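Benzoate 1,2-dioxygenase beta subunit (Burkholderia mallei ATCC 23344, PDB 3E99) forms the beta subunit of benzoate 1,2-dioxygenase, the enzyme that converts benzoate to a cis-dihydrodiol, and probably plays a mainly structural part in the oxygenase assembly. Local coordinates at residues A[68-76]-A[158-164]; A[105-114]-A[126-137]. All coordinates share one frame; numbering follows the deposited sequence.

Contact 1. Residues A[68-76]-A[158-164]; sequences GLEDRVFRI and LIDIYHI
With CG opposite the backbone N in both Arg-72 (chi1 -166°) and Arg-75 (chi1 -180°), and a bend at chi3 in each chain, the two guanidinium groups come from one helix to Asp-160 in the C-terminal tail. Arg-75 presents the edge of its guanidinium to the carboxylate, the two planes 28° apart. NH2 of Arg-75 gives a nearly straight bond to the syn side of Asp-160 OD2 at 2.9 Å, and weak bonds from NH1 to OD2 and from NH2 to OD1 supplement it. Arg-72, which is modelled in two conformers, behaves differently in the one described here. Its NH1 lies 2.8 Å from OD1 of Asp-160 and approaches from above the carboxylate plane. The same OD1 takes the backbone N of Ile-161 at 2.7 Å on its anti side, which pins the carboxylate to its own turn. That turn is tied further by Asp-160 N, which donates to ND1 of His-163 at 3.0 Å in the plane of the ring. In this salt-bridge network, two positive groups beside one carboxylate would be expected to favour its charged form, although the share of Arg-72 rests on one of its two conformers.

Beside the salt bridges, Ile-161 points toward the helix and packs on its side chains. Its CG1 lies 3.6 Å from CD1 of Ile-76, and its CD1 is 4.1 Å from CG2 of Val-73. CD1 of Ile-76 also meets the ring edge of Tyr-162, 4.0 Å from CD2.

Each arginine has another partner: Arg-72 NE bonds to Tyr-63 OH and Arg-75 NH1 pairs with Glu-79. The tail packs against helix 66-82 and also touches strand 59-63, whose Ile-61 meets both Arg-72 and Ile-161, while Trp-26 of helix 26-30 packs on Val-73 and Ile-76.

Contact 2. Residues A[105-114]-A[126-137]; sequences DVHTVRFNWH and YFGMSRYAIDFS
Phe-111 turns its ring edge toward the face of Tyr-132 in an edge-to-face pair, planes 73° apart, on an antiparallel beta hairpin of the strongly curved sheet of the NTF2-like fold. The ring centroids are 5.1 Å apart, with CZ of Phe-111 3.6 Å from CE1 of Tyr-132. Ser-130, the hydrogen-bonded partner of Phe-111, sets its CB over the Phe-111 face. Next along this side, Trp-113 has CG wedged between its backbone N and carbonyl carbon (chi1 56°). This folds the indole flat across the partner strand, where N of side-chain-less Gly-128 lies 3.6 Å above its plane. Helix 7-22 covers the same side, Leu-14 touching both Phe-111 and Tyr-132.

The reverse side carries Arg-110, Met-129 and Arg-131. The methyl CE of Met-129, a selenomethionine, sits 3.8 Å above the centre of the Arg-110 guanidinium. Arg-110 and Arg-131 hold their guanidinium planes nearly perpendicular; Arg-131 NE reaches past strand 106-119 to a salt bridge with Glu-100 of strand 89-103. Farther along, Asn-112 ND2 bonds to His-92 O of the second subunit, and His-114, whose NE2 is bonded to Ser-125 OG, meets His-114 of both other subunits, so this side contributes to the interface between the three chains.

At the far end, Asp-135 forms an Asx turn: its OD1 receives Ser-137 N at 2.9 Å and Ser-137 OG at 2.6 Å, both from one face of the carboxylate.

In sequence the hairpin of contact 2 is nested inside the long loop that contact 1 closes; in space their centres lie about 18 Å apart, on opposite sides of the chain's centre. They nevertheless touch through the tail. Tyr-126 OH is 3.2 Å from Leu-158 O, a probable hydrogen bond, and CE2 of Tyr-126 packs 3.3 Å from CD2 of His-163. CG2 of Ile-164 rests 3.7 Å from CH2 of Trp-113. Lys-146 joins the two as well, bonding to Ile-164 O and to Tyr-132 OH, which is also hydrogen-bonded to Glu-17. In this enzyme family the metal centres belong to the alpha subunit, consistent with contacts that here shape the fold and, through contact 2, the trimer.

Contact 1. Residues A[68-76]-A[158-164]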
loop_
_atom_site.group_PDB
_atom_site.type_symbol
_atom_site.label_atom_id
_atom_site.label_comp_id
_atom_site.label_asym_id
_atom_site.label_seq_id
_atom_site.Cartn_x
_atom_site.Cartn_y
_atom_site.Cartn_z
ATOM N N GLY A 68 13.969 4.024 26.474
ATOM C CA GLY A 68 12.559 4.360 26.603
ATOM C C GLY A 68 11.693 3.362 25.852
ATOM O O GLY A 68 10.619 2.988 26.318
ATOM N N LEU A 69 12.165 2.914 24.691
ATOM C CA LEU A 69 11.417 1.937 23.903
ATOM C C LEU A 69 11.409 0.581 24.595
ATOM O O LEU A 69 10.422 -0.137 24.493
ATOM C CB LEU A 69 12.004 1.756 22.503
ATOM C CG LEU A 69 11.730 2.851 21.473
ATOM C CD1 LEU A 69 12.427 2.501 20.167
ATOM C CD2 LEU A 69 10.228 3.040 21.275
ATOM N N GLU A 70 12.528 0.231 25.235
ATOM C CA GLU A 70 12.648 -1.039 25.976
ATOM C C GLU A 70 11.643 -1.038 27.093
ATOM O O GLU A 70 10.948 -2.024 27.343
ATOM C CB GLU A 70 14.061 -1.220 26.530
ATOM C CG GLU A 70 15.148 -1.452 25.425
ATOM C CD GLU A 70 16.537 -1.157 25.900
ATOM O OE1 GLU A 70 16.824 -1.374 27.085
ATOM O OE2 GLU A 70 17.354 -0.689 25.093
ATOM N N ASP A 71 11.573 0.067 27.817
ATOM C CA ASP A 71 10.615 0.136 28.916
ATOM C C ASP A 71 9.174 0.035 28.412
ATOM O O ASP A 71 8.337 -0.569 29.040
ATOM C CB ASP A 71 10.810 1.401 29.736
ATOM C CG ASP A 71 12.226 1.511 30.311
ATOM O OD1 ASP A 71 12.881 0.476 30.617
ATOM O OD2 ASP A 71 12.684 2.648 30.469
ATOM N N ARG A 72 8.888 0.657 27.290
ATOM C CA ARG A 72 7.549 0.601 26.738
ATOM C C ARG A 72 7.204 -0.831 26.310
ATOM O O ARG A 72 6.090 -1.287 26.526
ATOM C CB ARG A 72 7.421 1.564 25.572
ATOM C CG ARG A 72 5.999 1.817 25.146
ATOM C CD ARG A 72 5.961 2.855 24.015
ATOM N NE ARG A 72 5.728 4.216 24.506
ATOM C CZ ARG A 72 4.625 4.932 24.281
ATOM N NH1 ARG A 72 3.599 4.433 23.600
ATOM N NH2 ARG A 72 4.536 6.161 24.771
ATOM N N VAL A 73 8.160 -1.527 25.714
ATOM C CA VAL A 73 7.962 -2.950 25.359
ATOM C C VAL A 73 7.715 -3.776 26.623
ATOM O O VAL A 73 6.888 -4.678 26.607
ATOM C CB VAL A 73 9.168 -3.498 24.532
ATOM C CG1 VAL A 73 9.268 -5.016 24.615
ATOM C CG2 VAL A 73 9.128 -2.996 23.092
ATOM N N PHE A 74 8.412 -3.475 27.721
ATOM C CA PHE A 74 8.174 -4.159 28.977
ATOM C C PHE A 74 6.717 -3.960 29.390
ATOM O O PHE A 74 6.081 -4.912 29.797
ATOM C CB PHE A 74 9.088 -3.684 30.140
ATOM C CG PHE A 74 9.097 -4.661 31.312
ATOM C CD1 PHE A 74 8.148 -4.586 32.330
ATOM C CD2 PHE A 74 10.027 -5.685 31.343
ATOM C CE1 PHE A 74 8.144 -5.488 33.335
ATOM C CE2 PHE A 74 10.049 -6.590 32.355
ATOM C CZ PHE A 74 9.116 -6.500 33.362
ATOM N N ARG A 75 6.204 -2.715 29.302
ATOM C CA ARG A 75 4.790 -2.437 29.658
ATOM C C ARG A 75 3.812 -3.235 28.773
ATOM O O ARG A 75 2.828 -3.786 29.261
ATOM C CB ARG A 75 4.442 -0.925 29.599
ATOM C CG ARG A 75 2.958 -0.644 29.980
ATOM C CD ARG A 75 2.473 0.827 29.786
ATOM N NE ARG A 75 2.778 1.427 28.471
ATOM C CZ ARG A 75 2.258 1.078 27.276
ATOM N NH1 ARG A 75 1.393 0.078 27.132
ATOM N NH2 ARG A 75 2.640 1.741 26.187
ATOM N N ILE A 76 4.092 -3.280 27.486
ATOM C CA ILE A 76 3.259 -4.034 26.562
ATOM C C ILE A 76 3.249 -5.521 26.929
ATOM O O ILE A 76 2.202 -6.168 26.959
ATOM C CB ILE A 76 3.683 -3.784 25.106
ATOM C CG1 ILE A 76 3.218 -2.365 24.666
ATOM C CG2 ILE A 76 3.111 -4.880 24.180
ATOM C CD1 ILE A 76 4.049 -1.748 23.581
ATOM N N LEU A 158 -6.389 4.514 22.126
ATOM C CA LEU A 158 -5.194 5.311 21.920
ATOM C C LEU A 158 -4.194 4.633 20.950
ATOM O O LEU A 158 -4.499 3.637 20.294
ATOM C CB LEU A 158 -4.522 5.629 23.259
ATOM N N ILE A 159 -3.009 5.206 20.844
ATOM C CA ILE A 159 -2.039 4.733 19.895
ATOM C C ILE A 159 -0.846 4.253 20.671
ATOM O O ILE A 159 -0.417 4.871 21.618
ATOM C CB ILE A 159 -1.665 5.852 18.852
ATOM C CG1 ILE A 159 -1.033 5.250 17.615
ATOM C CG2 ILE A 159 -0.726 6.866 19.428
ATOM C CD1 ILE A 159 -1.069 6.155 16.400
ATOM N N ASP A 160 -0.290 3.133 20.256
ATOM C CA ASP A 160 0.952 2.669 20.837
ATOM C C ASP A 160 1.946 2.380 19.752
ATOM O O ASP A 160 1.615 2.448 18.566
ATOM C CB ASP A 160 0.674 1.427 21.657
ATOM C CG ASP A 160 1.579 1.317 22.882
ATOM O OD1 ASP A 160 2.707 1.841 22.860
ATOM O OD2 ASP A 160 1.148 0.708 23.871
ATOM N N ILE A 161 3.165 2.035 20.168
ATOM C CA ILE A 161 4.267 1.783 19.258
ATOM C C ILE A 161 4.021 0.678 18.233
ATOM O O ILE A 161 4.608 0.683 17.150
ATOM C CB ILE A 161 5.603 1.543 20.040
ATOM C CG1 ILE A 161 5.500 0.384 21.024
ATOM C CG2 ILE A 161 6.007 2.787 20.775
ATOM C CD1 ILE A 161 6.830 0.125 21.701
ATOM N N TYR A 162 3.144 -0.274 18.555
ATOM C CA TYR A 162 2.843 -1.356 17.597
ATOM C C TYR A 162 1.872 -0.957 16.492
ATOM O O TYR A 162 1.556 -1.771 15.605
ATOM C CB TYR A 162 2.363 -2.595 18.317
ATOM C CG TYR A 162 1.233 -2.380 19.270
ATOM C CD1 TYR A 162 -0.092 -2.368 18.830
ATOM C CD2 TYR A 162 1.465 -2.251 20.624
ATOM C CE1 TYR A 162 -1.144 -2.187 19.721
ATOM C CE2 TYR A 162 0.407 -2.083 21.516
ATOM C CZ TYR A 162 -0.871 -2.035 21.062
ATOM O OH TYR A 162 -1.857 -1.890 21.987
ATOM N N HIS A 163 1.374 0.276 16.540
ATOM C CA HIS A 163 0.496 0.819 15.490
ATOM C C HIS A 163 1.224 1.641 14.440
ATOM O O HIS A 163 0.620 1.999 13.426
ATOM C CB HIS A 163 -0.536 1.756 16.063
ATOM C CG HIS A 163 -1.558 1.104 16.906
ATOM N ND1 HIS A 163 -1.718 1.426 18.229
ATOM C CD2 HIS A 163 -2.499 0.172 16.620
ATOM C CE1 HIS A 163 -2.705 0.707 18.736
ATOM N NE2 HIS A 163 -3.211 -0.046 17.776
ATOM N N ILE A 164 2.506 1.915 14.679
ATOM C CA ILE A 164 3.292 2.870 13.896
ATOM C C ILE A 164 4.648 2.319 13.579
ATOM O O ILE A 164 5.533 3.111 13.166
ATOM C CB ILE A 164 3.405 4.243 14.631
ATOM C CG1 ILE A 164 4.108 4.044 15.979
ATOM C CG2 ILE A 164 2.016 4.813 14.841
ATOM C CD1 ILE A 164 4.217 5.260 16.864
ATOM O OXT ILE A 164 4.918 1.089 13.738
#

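Contact 2. Residues A[105-114]-A[126-137]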
loop_
_atom_site.group_PDB
_atom_site.type_symbol
_atom_site.label_atom_id
_atom_site.label_comp_id
_atom_site.label_asym_id
_atom_site.label_seq_id
_atom_site.Cartn_x
_atom_site.Cartn_y
_atom_site.Cartn_z
ATOM N N ASP A 105 27.243 5.010 5.547
ATOM C CA ASP A 105 26.338 3.864 5.608
ATOM C C ASP A 105 25.016 4.210 6.317
ATOM O O ASP A 105 24.213 3.305 6.603
ATOM C CB ASP A 105 27.023 2.703 6.327
ATOM C CG ASP A 105 28.134 2.057 5.497
ATOM O OD1 ASP A 105 27.951 1.885 4.266
ATOM O OD2 ASP A 105 29.172 1.710 6.096
ATOM N N VAL A 106 24.798 5.505 6.605
ATOM C CA VAL A 106 23.534 5.957 7.170
ATOM C C VAL A 106 22.632 6.522 6.071
ATOM O O VAL A 106 22.935 7.547 5.433
ATOM C CB VAL A 106 23.678 6.979 8.283
ATOM C CG1 VAL A 106 22.308 7.263 8.867
ATOM C CG2 VAL A 106 24.660 6.490 9.419
ATOM N N HIS A 107 21.494 5.862 5.913
ATOM C CA HIS A 107 20.562 6.128 4.833
ATOM C C HIS A 107 19.281 6.688 5.411
ATOM O O HIS A 107 18.762 6.151 6.385
ATOM C CB HIS A 107 20.294 4.840 4.067
ATOM C CG HIS A 107 21.438 4.417 3.203
ATOM N ND1 HIS A 107 21.503 4.723 1.866
ATOM C CD2 HIS A 107 22.574 3.735 3.492
ATOM C CE1 HIS A 107 22.633 4.254 1.365
ATOM N NE2 HIS A 107 23.303 3.651 2.329
ATOM N N THR A 108 18.807 7.799 4.850
ATOM C CA THR A 108 17.605 8.452 5.321
ATOM C C THR A 108 16.525 8.350 4.245
ATOM O O THR A 108 16.766 8.692 3.080
ATOM C CB THR A 108 17.888 9.928 5.688
ATOM O OG1 THR A 108 18.905 10.001 6.707
ATOM C CG2 THR A 108 16.624 10.632 6.223
ATOM N N VAL A 109 15.327 7.884 4.645
ATOM C CA VAL A 109 14.203 7.681 3.737
ATOM C C VAL A 109 12.931 8.240 4.378
ATOM O O VAL A 109 12.853 8.370 5.615
ATOM C CB VAL A 109 13.987 6.180 3.447
ATOM C CG1 VAL A 109 15.243 5.594 2.719
ATOM C CG2 VAL A 109 13.735 5.437 4.746
ATOM N N ARG A 110 11.946 8.557 3.557
ATOM C CA ARG A 110 10.603 8.874 4.050
ATOM C C ARG A 110 9.609 7.957 3.403
ATOM O O ARG A 110 9.860 7.399 2.310
ATOM C CB ARG A 110 10.224 10.309 3.755
ATOM C CG ARG A 110 10.018 10.627 2.308
ATOM C CD ARG A 110 9.560 12.005 2.103
ATOM N NE ARG A 110 8.183 12.235 2.498
ATOM C CZ ARG A 110 7.702 13.429 2.825
ATOM N NH1 ARG A 110 8.476 14.513 2.818
ATOM N NH2 ARG A 110 6.423 13.559 3.119
ATOM N N PHE A 111 8.455 7.797 4.038
ATOM C CA PHE A 111 7.449 6.879 3.494
ATOM C C PHE A 111 6.087 7.168 4.116
ATOM O O PHE A 111 6.012 7.800 5.175
ATOM C CB PHE A 111 7.845 5.360 3.626
ATOM C CG PHE A 111 8.061 4.878 5.038
ATOM C CD1 PHE A 111 6.993 4.467 5.846
ATOM C CD2 PHE A 111 9.306 4.930 5.601
ATOM C CE1 PHE A 111 7.195 4.074 7.119
ATOM C CE2 PHE A 111 9.503 4.558 6.892
ATOM C CZ PHE A 111 8.453 4.115 7.665
ATOM N N ASN A 112 5.001 6.758 3.437
ATOM C CA ASN A 112 3.655 6.841 4.019
ATOM C C ASN A 112 3.303 5.478 4.571
ATOM O O ASN A 112 3.857 4.459 4.146
ATOM C CB ASN A 112 2.638 7.271 2.946
ATOM C CG ASN A 112 2.877 8.681 2.464
ATOM O OD1 ASN A 112 3.617 9.430 3.115
ATOM N ND2 ASN A 112 2.253 9.065 1.335
ATOM N N TRP A 113 2.353 5.420 5.480
ATOM C CA TRP A 113 2.005 4.148 6.064
ATOM C C TRP A 113 0.570 4.203 6.556
ATOM O O TRP A 113 -0.058 5.271 6.686
ATOM C CB TRP A 113 3.006 3.797 7.207
ATOM C CG TRP A 113 3.046 4.872 8.217
ATOM C CD1 TRP A 113 3.971 5.900 8.286
ATOM C CD2 TRP A 113 2.154 5.070 9.312
ATOM N NE1 TRP A 113 3.695 6.700 9.333
ATOM C CE2 TRP A 113 2.595 6.227 9.995
ATOM C CE3 TRP A 113 1.039 4.374 9.816
ATOM C CZ2 TRP A 113 1.949 6.728 11.099
ATOM C CZ3 TRP A 113 0.420 4.854 10.922
ATOM C CH2 TRP A 113 0.871 6.028 11.569
ATOM N N HIS A 114 0.021 3.016 6.727
ATOM C CA HIS A 114 -1.357 2.805 7.084
ATOM C C HIS A 114 -1.338 1.467 7.821
ATOM O O HIS A 114 -1.034 0.416 7.273
ATOM C CB HIS A 114 -2.276 2.763 5.850
ATOM C CG HIS A 114 -3.710 2.450 6.149
ATOM N ND1 HIS A 114 -4.537 1.805 5.252
ATOM C CD2 HIS A 114 -4.466 2.692 7.248
ATOM C CE1 HIS A 114 -5.749 1.685 5.777
ATOM N NE2 HIS A 114 -5.725 2.198 6.998
ATOM N N TYR A 126 -4.735 3.827 11.392
ATOM C CA TYR A 126 -3.795 4.871 11.724
ATOM C C TYR A 126 -3.007 5.093 10.456
ATOM O O TYR A 126 -2.639 4.140 9.810
ATOM C CB TYR A 126 -2.855 4.396 12.812
ATOM C CG TYR A 126 -3.577 3.970 14.054
ATOM C CD1 TYR A 126 -3.858 4.876 15.046
ATOM C CD2 TYR A 126 -4.028 2.655 14.201
ATOM C CE1 TYR A 126 -4.546 4.477 16.196
ATOM C CE2 TYR A 126 -4.735 2.259 15.312
ATOM C CZ TYR A 126 -4.979 3.165 16.314
ATOM O OH TYR A 126 -5.673 2.748 17.429
ATOM N N PHE A 127 -2.772 6.344 10.092
ATOM C CA PHE A 127 -2.022 6.605 8.888
ATOM C C PHE A 127 -1.222 7.873 8.994
ATOM O O PHE A 127 -1.506 8.722 9.818
ATOM C CB PHE A 127 -2.932 6.624 7.687
ATOM C CG PHE A 127 -3.847 7.833 7.606
ATOM C CD1 PHE A 127 -5.100 7.799 8.199
ATOM C CD2 PHE A 127 -3.483 8.957 6.896
ATOM C CE1 PHE A 127 -5.957 8.880 8.110
ATOM C CE2 PHE A 127 -4.350 10.046 6.805
ATOM C CZ PHE A 127 -5.576 9.986 7.439
ATOM N N GLY A 128 -0.172 7.951 8.192
ATOM C CA GLY A 128 0.669 9.118 8.179
ATOM C C GLY A 128 1.956 8.909 7.424
ATOM O O GLY A 128 2.011 8.090 6.476
HETATM N N MSE A 129 2.971 9.683 7.811
HETATM C CA MSE A 129 4.273 9.660 7.171
HETATM C C MSE A 129 5.326 9.391 8.229
HETATM O O MSE A 129 5.141 9.700 9.422
HETATM C CB MSE A 129 4.487 11.015 6.504
HETATM C CG MSE A 129 5.837 11.295 6.033
HETATM SE SE MSE A 129 6.860 12.167 7.438
HETATM C CE MSE A 129 8.205 12.100 6.433
ATOM N N SER A 130 6.431 8.812 7.803
ATOM C CA SER A 130 7.556 8.604 8.672
ATOM C C SER A 130 8.844 8.908 7.943
ATOM O O SER A 130 8.885 8.787 6.706
ATOM C CB SER A 130 7.561 7.153 9.206
ATOM O OG SER A 130 6.556 7.002 10.179
ATOM N N ARG A 131 9.845 9.371 8.711
ATOM C CA ARG A 131 11.216 9.525 8.279
ATOM C C ARG A 131 12.121 8.663 9.146
ATOM O O ARG A 131 12.099 8.721 10.369
ATOM C CB ARG A 131 11.661 11.002 8.325
ATOM C CG ARG A 131 13.052 11.224 7.818
ATOM C CD ARG A 131 13.409 12.710 7.656
ATOM N NE ARG A 131 12.673 13.296 6.533
ATOM C CZ ARG A 131 11.622 14.130 6.641
ATOM N NH1 ARG A 131 11.180 14.527 7.819
ATOM N NH2 ARG A 131 11.026 14.563 5.545
ATOM N N TYR A 132 12.902 7.813 8.502
ATOM C CA TYR A 132 13.875 6.976 9.190
ATOM C C TYR A 132 15.302 7.337 8.738
ATOM O O TYR A 132 15.536 7.535 7.556
ATOM C CB TYR A 132 13.649 5.510 8.855
ATOM C CG TYR A 132 12.590 4.736 9.600
ATOM C CD1 TYR A 132 11.418 5.329 10.051
ATOM C CD2 TYR A 132 12.693 3.333 9.677
ATOM C CE1 TYR A 132 10.438 4.566 10.684
ATOM C CE2 TYR A 132 11.699 2.561 10.247
ATOM C CZ TYR A 132 10.590 3.171 10.770
ATOM O OH TYR A 132 9.621 2.386 11.358
ATOM N N ALA A 133 16.241 7.405 9.682
ATOM C CA ALA A 133 17.676 7.281 9.390
ATOM C C ALA A 133 18.119 5.920 9.885
ATOM O O ALA A 133 17.900 5.584 11.061
ATOM C CB ALA A 133 18.477 8.377 10.092
ATOM N N ILE A 134 18.742 5.148 9.004
ATOM C CA ILE A 134 19.076 3.763 9.280
ATOM C C ILE A 134 20.560 3.543 8.997
ATOM O O ILE A 134 21.021 3.831 7.898
ATOM C CB ILE A 134 18.280 2.796 8.386
ATOM C CG1 ILE A 134 16.779 3.033 8.483
ATOM C CG2 ILE A 134 18.611 1.361 8.749
ATOM C CD1 ILE A 134 16.010 2.543 7.270
ATOM N N ASP A 135 21.265 2.996 9.983
ATOM C CA ASP A 135 22.685 2.677 9.894
ATOM C C ASP A 135 22.894 1.270 9.350
ATOM O O ASP A 135 22.495 0.260 9.979
ATOM C CB ASP A 135 23.305 2.797 11.290
ATOM C CG ASP A 135 24.799 2.485 11.314
ATOM O OD1 ASP A 135 25.444 2.310 10.250
ATOM O OD2 ASP A 135 25.316 2.418 12.430
ATOM N N PHE A 136 23.451 1.187 8.146
ATOM C CA PHE A 136 23.733 -0.104 7.535
ATOM C C PHE A 136 25.187 -0.567 7.682
ATOM O O PHE A 136 25.605 -1.519 7.022
ATOM C CB PHE A 136 23.352 -0.096 6.057
ATOM C CG PHE A 136 21.860 -0.134 5.799
ATOM C CD1 PHE A 136 21.106 1.038 5.778
ATOM C CD2 PHE A 136 21.218 -1.340 5.550
ATOM C CE1 PHE A 136 19.758 1.009 5.516
ATOM C CE2 PHE A 136 19.849 -1.361 5.266
ATOM C CZ PHE A 136 19.132 -0.196 5.274
ATOM N N SER A 137 25.947 0.055 8.570
ATOM C CA SER A 137 27.364 -0.290 8.726
ATOM C C SER A 137 27.612 -1.687 9.352
ATOM O O SER A 137 28.585 -2.355 9.002
ATOM C CB SER A 137 28.069 0.783 9.541
ATOM O OG SER A 137 27.533 0.853 10.838
#